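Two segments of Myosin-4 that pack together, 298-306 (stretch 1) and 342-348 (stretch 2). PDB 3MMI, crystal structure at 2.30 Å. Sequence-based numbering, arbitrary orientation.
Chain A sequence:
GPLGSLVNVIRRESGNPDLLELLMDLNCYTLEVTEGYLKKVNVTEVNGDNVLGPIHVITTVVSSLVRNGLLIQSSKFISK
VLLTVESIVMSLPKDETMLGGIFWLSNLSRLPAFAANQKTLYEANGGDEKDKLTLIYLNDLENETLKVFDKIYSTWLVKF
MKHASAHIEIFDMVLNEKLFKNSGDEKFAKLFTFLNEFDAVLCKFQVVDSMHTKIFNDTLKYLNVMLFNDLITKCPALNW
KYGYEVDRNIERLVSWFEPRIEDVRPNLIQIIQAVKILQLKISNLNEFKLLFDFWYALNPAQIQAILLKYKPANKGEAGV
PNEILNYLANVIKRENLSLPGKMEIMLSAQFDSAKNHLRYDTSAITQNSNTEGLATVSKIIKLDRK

Stretch 1, residues 298-306: LNPAQIQAI
Stretch 2 342-348: KMEIMLS

Stretch 1 enters as a loop and becomes helical at Pro300; the helix runs through Ile306 and continues beyond it. Leu298 is extended (phi/psi -120/143), Asn299 lies at -82/177, and residues 300-306 stay near -65/-40. Helical bonds begin with Ile303 N to Asn299 O (3.0 Å) and Gln304 N to Pro300 O (2.9 Å). Stretch 2 has no regular helix or strand. Its backbone is mostly extended, with Met343 at -88/94 and Glu344 at -70/134, but it kinks at Ile345 (-84/-49). Gln302 and Ile345 mark the register, their CA atoms 5.1 Å apart. Contacts advance with both chains, from Pro300 with Met343 to Ala305 with Ile345. The contact buries 400 Å² in total.

Two side-chain amides hold the loop by its backbone carbonyls. Asn299 ND2 donates to Glu344 O at 3.0 Å, and Gln302 NE2 donates to Ile345 O at 2.9 Å. Both N-H...O angles are 163°, so the bonds are nearly straight. Leu347 CD2 (chi1 m, chi2 t) also packs against Gln302 NE2, at 3.4 Å.

The oxygens of the same amides serve the helix start. Asn299 (chi1 p, 64°; chi2 37°) is the N-cap: its OD1 accepts from Gln302 N at 2.8 Å and, weakly, from Ala301 N at 3.1 Å. Gln302 (chi1 m, chi2 t, chi3 -35°) returns the bond, its OE1 accepting from Asn299 N at 2.7 Å.

Apolar packing completes the interface. The Met343 CA-to-CB bond points toward stretch 1; the side chain has chi1 t, chi2 t, chi3 m. Its CE lies 3.5 Å from Pro300 CD, and its SD 3.8 Å from Ala301 CB. Ile345 (chi1 m, chi2 t), its CA-to-CB bond sideways, meets two alanines one turn apart: its CG1 is 3.7 Å from Ala301 CB, and its CG2 is 4.2 Å from Ala305 CB. The Met346 CA-to-CB bond points away.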

# COMPACT_ATOMS: atom_id res chain seq x y z
N LEU A 298 7.13 1.97 18.33
CA LEU A 298 7.11 0.53 18.63
C LEU A 298 6.40 0.31 19.92
O LEU A 298 6.62 1.12 20.86
CB LEU A 298 8.51 -0.07 18.70
CG LEU A 298 9.22 -0.13 17.29
CD1 LEU A 298 10.75 -0.33 17.37
CD2 LEU A 298 8.62 -1.05 16.23
N ASN A 299 5.61 -0.77 20.06
CA ASN A 299 5.05 -0.98 21.39
C ASN A 299 6.06 -1.65 22.29
O ASN A 299 7.12 -2.11 21.86
CB ASN A 299 3.62 -1.66 21.23
CG ASN A 299 3.69 -2.95 20.64
OD1 ASN A 299 4.64 -3.69 20.92
ND2 ASN A 299 2.64 -3.31 19.90
N PRO A 300 5.68 -1.85 23.57
CA PRO A 300 6.55 -2.56 24.47
C PRO A 300 6.87 -4.02 24.10
O PRO A 300 8.00 -4.40 24.31
CB PRO A 300 5.85 -2.40 25.81
CG PRO A 300 5.05 -1.11 25.65
CD PRO A 300 4.47 -1.37 24.25
N ALA A 301 5.95 -4.77 23.48
CA ALA A 301 6.18 -6.22 23.16
C ALA A 301 7.16 -6.20 21.97
O ALA A 301 8.00 -7.06 21.83
CB ALA A 301 4.90 -6.88 22.80
N GLN A 302 6.98 -5.23 21.04
CA GLN A 302 7.89 -5.10 19.83
C GLN A 302 9.27 -4.80 20.26
O GLN A 302 10.25 -5.40 19.86
CB GLN A 302 7.34 -4.05 18.90
CG GLN A 302 6.12 -4.55 18.13
CD GLN A 302 5.43 -3.44 17.39
OE1 GLN A 302 5.40 -2.33 17.88
NE2 GLN A 302 4.69 -3.77 16.34
N ILE A 303 9.39 -3.89 21.22
CA ILE A 303 10.69 -3.56 21.71
C ILE A 303 11.30 -4.70 22.48
O ILE A 303 12.54 -4.97 22.37
CB ILE A 303 10.67 -2.29 22.63
CG1 ILE A 303 10.18 -1.06 21.91
CG2 ILE A 303 12.02 -2.08 23.34
CD1 ILE A 303 9.99 0.08 22.82
N GLN A 304 10.52 -5.33 23.33
CA GLN A 304 10.99 -6.59 23.98
C GLN A 304 11.36 -7.63 23.00
O GLN A 304 12.39 -8.33 23.20
CB GLN A 304 9.88 -7.08 25.00
CG GLN A 304 10.42 -8.20 25.86
CD GLN A 304 9.31 -9.06 26.46
OE1 GLN A 304 8.37 -9.42 25.81
NE2 GLN A 304 9.38 -9.21 27.72
N ALA A 305 10.55 -7.83 21.98
CA ALA A 305 10.92 -8.90 20.99
C ALA A 305 12.31 -8.68 20.44
O ALA A 305 13.12 -9.60 20.15
CB ALA A 305 9.92 -8.92 19.87
N ILE A 306 12.63 -7.41 20.24
CA ILE A 306 13.92 -7.09 19.60
C ILE A 306 15.08 -7.33 20.57
O ILE A 306 16.08 -7.96 20.24
CB ILE A 306 14.01 -5.63 19.11
CG1 ILE A 306 13.14 -5.35 17.85
CG2 ILE A 306 15.48 -5.19 18.93
CD1 ILE A 306 12.69 -3.93 17.88
N LYS A 342 -5.35 -7.10 22.07
CA LYS A 342 -4.05 -7.67 21.89
C LYS A 342 -3.02 -6.63 21.43
O LYS A 342 -3.28 -5.84 20.53
CB LYS A 342 -4.07 -8.83 20.90
CG LYS A 342 -2.70 -9.49 20.76
CD LYS A 342 -2.72 -10.83 19.91
CE LYS A 342 -1.29 -11.21 19.52
NZ LYS A 342 -1.08 -12.37 18.58
N MET A 343 -1.90 -6.64 22.10
CA MET A 343 -0.76 -5.83 21.74
C MET A 343 0.12 -6.64 20.72
O MET A 343 0.94 -7.47 21.14
CB MET A 343 0.01 -5.49 23.02
CG MET A 343 1.32 -4.63 22.75
SD MET A 343 2.42 -4.40 24.17
CE MET A 343 1.49 -3.05 25.09
N GLU A 344 -0.14 -6.41 19.41
CA GLU A 344 0.39 -7.20 18.33
C GLU A 344 1.86 -6.95 18.22
O GLU A 344 2.29 -5.81 18.30
CB GLU A 344 -0.23 -6.81 16.99
CG GLU A 344 -1.75 -6.59 16.95
CD GLU A 344 -2.47 -7.89 16.94
OE1 GLU A 344 -1.73 -8.93 16.88
OE2 GLU A 344 -3.75 -7.86 16.99
N ILE A 345 2.67 -7.97 18.08
CA ILE A 345 4.04 -7.77 17.74
C ILE A 345 4.21 -7.62 16.20
O ILE A 345 4.84 -6.61 15.79
CB ILE A 345 4.91 -8.86 18.23
CG1 ILE A 345 4.90 -8.91 19.75
CG2 ILE A 345 6.30 -8.78 17.74
CD1 ILE A 345 5.81 -10.09 20.33
N MET A 346 3.61 -8.53 15.39
CA MET A 346 3.61 -8.39 13.93
C MET A 346 2.88 -7.13 13.57
O MET A 346 1.86 -6.79 14.16
CB MET A 346 2.95 -9.66 13.27
CG MET A 346 3.59 -10.91 13.79
SD MET A 346 5.11 -11.19 12.87
CE MET A 346 6.27 -10.72 14.04
N LEU A 347 3.34 -6.50 12.50
CA LEU A 347 2.55 -5.43 11.76
C LEU A 347 1.78 -6.01 10.59
O LEU A 347 2.14 -7.05 10.15
CB LEU A 347 3.54 -4.39 11.15
CG LEU A 347 4.53 -3.80 12.14
CD1 LEU A 347 5.66 -2.93 11.49
CD2 LEU A 347 3.74 -2.91 13.23
N SER A 348 0.77 -5.26 10.11
CA SER A 348 -0.04 -5.49 8.91
C SER A 348 0.14 -4.24 8.08
O SER A 348 0.16 -3.16 8.63
CB SER A 348 -1.57 -5.40 9.22
OG SER A 348 -1.78 -6.23 10.24